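Local coordinates for protein gluconate kinase (Lactobacillus acidophilus, PDB 3LL3) that binds D-xylulose and ATP and, as a member of the FGGY family of carbohydrate kinases, probably phosphorylates a sugar or sugar acid, such as gluconate, at residues Ser77-Ser82 / Ser96-Asp101. Numbering follows the deposited sequence.
Sequences SSQMHS and SITWAD. With XUL (D-xylulose), chain E.
The D-xylulose pocket of this FGGY-family sugar kinase is partly built here, where His81 and Trp99 meet CB to CB at 3.7 Å. The loop after strand 70-78 packs against the turn after strand 96-97, with no direct hydrogen bond between them. With CG anti to the carbonyl carbon (chi1 -45°), the His81 ring starts beside Trp99 CB, which touches it at its edge, while CB of selenomethionine Met80 lies over the centre of one ring face. His81 NE2 donates to sugar O2 at 2.9 Å, nearly straight at 163°, and ND1 is bonded to Gly178 O. The backbone N of Met80 donates to sugar O5 at 3.0 Å; Arg344 and Asp239 add further hydrogen bonds to the sugar. Trp99 offers an indole face to sugar O4, 3.7 Å above its plane and offset toward the rim; Ala100 CB covers the opposite face. A water joins the backbones, donating to Met80 O and accepting from Trp99 N at 2.8 Å. Further along, Ser82 CA makes a CH...O contact with Ile97 O at 3.3 Å, and Lys136 NZ bonds to the carbonyls of His81, Ile97 and Thr98. An alanine at His81 would probably leave sugar O2 and Gly178 O without these imidazole partners and open a gap beside Met80 CB. Sugar recognition thus combines polar bonds from the 77-82 loop with an indole face from the 96-101 turn, over which O4 lies.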
ATOM      1  N   SER A  77      32.634  23.636   4.883  1.00 27.06           N
ATOM      2  CA  SER A  77      31.876  22.432   4.594  1.00 26.21           C
ATOM      3  C   SER A  77      30.903  22.829   3.483  1.00 30.48           C
ATOM      4  O   SER A  77      30.387  23.951   3.481  1.00 31.97           O
ATOM      5  CB  SER A  77      31.116  21.967   5.832  1.00 27.79           C
ATOM      6  OG  SER A  77      30.256  20.891   5.515  1.00 31.35           O
ATOM      7  N   SER A  78      30.689  21.952   2.509  1.00 28.47           N
ATOM      8  CA  SER A  78      29.924  22.352   1.331  1.00 28.59           C
ATOM      9  C   SER A  78      29.064  21.226   0.752  1.00 25.64           C
ATOM     10  O   SER A  78      29.470  20.064   0.771  1.00 22.08           O
ATOM     11  CB  SER A  78      30.884  22.881   0.255  1.00 26.89           C
ATOM     12  OG  SER A  78      30.203  23.150  -0.958  1.00 26.71           O
ATOM     13  N   GLN A  79      27.892  21.591   0.234  1.00 24.28           N
ATOM     14  CA  GLN A  79      27.093  20.699  -0.588  1.00 28.47           C
ATOM     15  C   GLN A  79      27.986  20.081  -1.664  1.00 28.60           C
ATOM     16  O   GLN A  79      29.003  20.655  -2.033  1.00 26.27           O
ATOM     17  CB  GLN A  79      25.982  21.486  -1.276  1.00 29.40           C
ATOM     18  CG  GLN A  79      26.519  22.506  -2.262  1.00 28.50           C
ATOM     19  CD  GLN A  79      25.454  23.452  -2.789  1.00 31.65           C
ATOM     20  OE1 GLN A  79      25.188  24.506  -2.206  1.00 30.42           O
ATOM     21  NE2 GLN A  79      24.871  23.098  -3.923  1.00 29.18           N
HETATM   22  N   MSE A  80      27.593  18.915  -2.152  1.00 27.96           N
HETATM   23  CA  MSE A  80      28.367  18.171  -3.136  1.00 28.35           C
HETATM   24  C   MSE A  80      27.719  18.194  -4.509  1.00 26.62           C
HETATM   25  O   MSE A  80      26.548  18.530  -4.634  1.00 26.25           O
HETATM   26  CB  MSE A  80      28.521  16.724  -2.696  1.00 27.64           C
HETATM   27  CG  MSE A  80      29.214  16.571  -1.369  1.00 31.99           C
HETATM   28 SE   MSE A  80      29.519  14.686  -0.912  1.00 45.09          SE
HETATM   29  CE  MSE A  80      31.054  14.359  -2.127  1.00 27.93           C
ATOM     30  N   HIS A  81      28.510  17.861  -5.527  1.00 25.70           N
ATOM     31  CA  HIS A  81      28.004  17.572  -6.861  1.00 26.47           C
ATOM     32  C   HIS A  81      27.595  18.817  -7.652  1.00 25.96           C
ATOM     33  O   HIS A  81      27.053  18.696  -8.747  1.00 26.14           O
ATOM     34  CB  HIS A  81      26.816  16.592  -6.801  1.00 26.42           C
ATOM     35  CG  HIS A  81      27.027  15.420  -5.888  1.00 29.10           C
ATOM     36  ND1 HIS A  81      28.110  14.569  -5.993  1.00 27.74           N
ATOM     37  CD2 HIS A  81      26.279  14.944  -4.863  1.00 30.47           C
ATOM     38  CE1 HIS A  81      28.031  13.639  -5.058  1.00 29.44           C
ATOM     39  NE2 HIS A  81      26.927  13.840  -4.362  1.00 31.43           N
ATOM     40  N   SER A  82      27.841  20.005  -7.114  1.00 23.70           N
ATOM     41  CA  SER A  82      27.457  21.218  -7.828  1.00 25.91           C
ATOM     42  C   SER A  82      28.439  21.481  -8.975  1.00 27.79           C
ATOM     43  O   SER A  82      29.592  21.066  -8.926  1.00 25.50           O
ATOM     44  CB  SER A  82      27.385  22.435  -6.901  1.00 25.74           C
ATOM     45  OG  SER A  82      28.683  22.908  -6.543  1.00 27.95           O
ATOM     46  N   SER A  96      25.004  27.829 -10.478  1.00 33.90           N
ATOM     47  CA  SER A  96      25.446  26.612  -9.831  1.00 32.24           C
ATOM     48  C   SER A  96      24.374  25.562 -10.044  1.00 32.77           C
ATOM     49  O   SER A  96      23.263  25.689  -9.532  1.00 36.81           O
ATOM     50  CB  SER A  96      25.684  26.843  -8.341  1.00 32.98           C
ATOM     51  OG  SER A  96      26.095  25.645  -7.710  1.00 32.54           O
ATOM     52  N   ILE A  97      24.700  24.535 -10.818  1.00 31.24           N
ATOM     53  CA  ILE A  97      23.764  23.451 -11.082  1.00 29.99           C
ATOM     54  C   ILE A  97      23.878  22.442  -9.949  1.00 30.98           C
ATOM     55  O   ILE A  97      24.854  21.696  -9.881  1.00 30.26           O
ATOM     56  CB  ILE A  97      24.082  22.771 -12.425  1.00 30.47           C
ATOM     57  CG1 ILE A  97      24.152  23.813 -13.541  1.00 28.68           C
ATOM     58  CG2 ILE A  97      23.044  21.708 -12.758  1.00 29.07           C
ATOM     59  CD1 ILE A  97      24.369  23.216 -14.888  1.00 34.56           C
ATOM     60  N   THR A  98      22.901  22.431  -9.043  1.00 30.88           N
ATOM     61  CA  THR A  98      23.015  21.628  -7.817  1.00 30.39           C
ATOM     62  C   THR A  98      22.824  20.138  -8.024  1.00 29.38           C
ATOM     63  O   THR A  98      22.368  19.694  -9.072  1.00 28.42           O
ATOM     64  CB  THR A  98      22.008  22.070  -6.745  1.00 29.61           C
ATOM     65  OG1 THR A  98      20.692  21.632  -7.114  1.00 28.52           O
ATOM     66  CG2 THR A  98      22.042  23.590  -6.589  1.00 31.58           C
ATOM     67  N   TRP A  99      23.146  19.366  -6.991  1.00 29.79           N
ATOM     68  CA  TRP A  99      23.004  17.926  -7.064  1.00 29.65           C
ATOM     69  C   TRP A  99      21.581  17.549  -7.485  1.00 31.43           C
ATOM     70  O   TRP A  99      21.395  16.537  -8.136  1.00 29.54           O
ATOM     71  CB  TRP A  99      23.342  17.274  -5.722  1.00 29.97           C
ATOM     72  CG  TRP A  99      22.315  17.560  -4.690  1.00 32.89           C
ATOM     73  CD1 TRP A  99      22.284  18.628  -3.836  1.00 33.47           C
ATOM     74  CD2 TRP A  99      21.142  16.792  -4.418  1.00 32.81           C
ATOM     75  NE1 TRP A  99      21.165  18.562  -3.045  1.00 32.82           N
ATOM     76  CE2 TRP A  99      20.448  17.445  -3.380  1.00 31.50           C
ATOM     77  CE3 TRP A  99      20.617  15.609  -4.944  1.00 31.73           C
ATOM     78  CZ2 TRP A  99      19.248  16.954  -2.856  1.00 32.08           C
ATOM     79  CZ3 TRP A  99      19.435  15.126  -4.429  1.00 34.40           C
ATOM     80  CH2 TRP A  99      18.761  15.796  -3.391  1.00 32.45           C
ATOM     81  N   ALA A 100      20.591  18.371  -7.132  1.00 30.94           N
ATOM     82  CA  ALA A 100      19.177  18.012  -7.347  1.00 32.54           C
ATOM     83  C   ALA A 100      18.647  18.258  -8.765  1.00 31.97           C
ATOM     84  O   ALA A 100      17.513  17.901  -9.081  1.00 35.87           O
ATOM     85  CB  ALA A 100      18.269  18.710  -6.301  1.00 30.95           C
ATOM     86  N   ASP A 101      19.463  18.869  -9.614  1.00 33.45           N
ATOM     87  CA  ASP A 101      19.057  19.170 -10.983  1.00 33.57           C
ATOM     88  C   ASP A 101      19.077  17.883 -11.787  1.00 32.94           C
ATOM     89  O   ASP A 101      20.065  17.166 -11.767  1.00 30.99           O
ATOM     90  CB  ASP A 101      20.028  20.171 -11.603  1.00 34.69           C
ATOM     91  CG  ASP A 101      19.474  20.818 -12.851  1.00 35.48           C
ATOM     92  OD1 ASP A 101      19.150  22.021 -12.799  1.00 35.37           O
ATOM     93  OD2 ASP A 101      19.346  20.120 -13.873  1.00 35.73           O
TER
HETATM   94  C1  XUL E7778      26.250  13.161  -0.321  1.00 44.45           C
HETATM   95  C2  XUL E7778      25.381  13.162  -1.591  1.00 45.19           C
HETATM   96  C3  XUL E7778      24.292  14.252  -1.794  1.00 44.11           C
HETATM   97  C4  XUL E7778      24.378  15.469  -0.852  1.00 43.41           C
HETATM   98  C5  XUL E7778      25.560  16.409  -1.156  1.00 40.47           C
HETATM   99  O1  XUL E7778      25.977  12.012   0.445  1.00 47.29           O
HETATM  100  O2  XUL E7778      25.523  12.278  -2.402  1.00 41.71           O
HETATM  101  O3  XUL E7778      23.023  13.683  -1.591  1.00 41.02           O
HETATM  102  O4  XUL E7778      23.176  16.192  -0.989  1.00 46.77           O
HETATM  103  O5  XUL E7778      25.314  17.710  -0.679  1.00 35.38           O
HETATM  104  O   HOH W   1      24.716  20.716  -5.146  1.00 29.52           O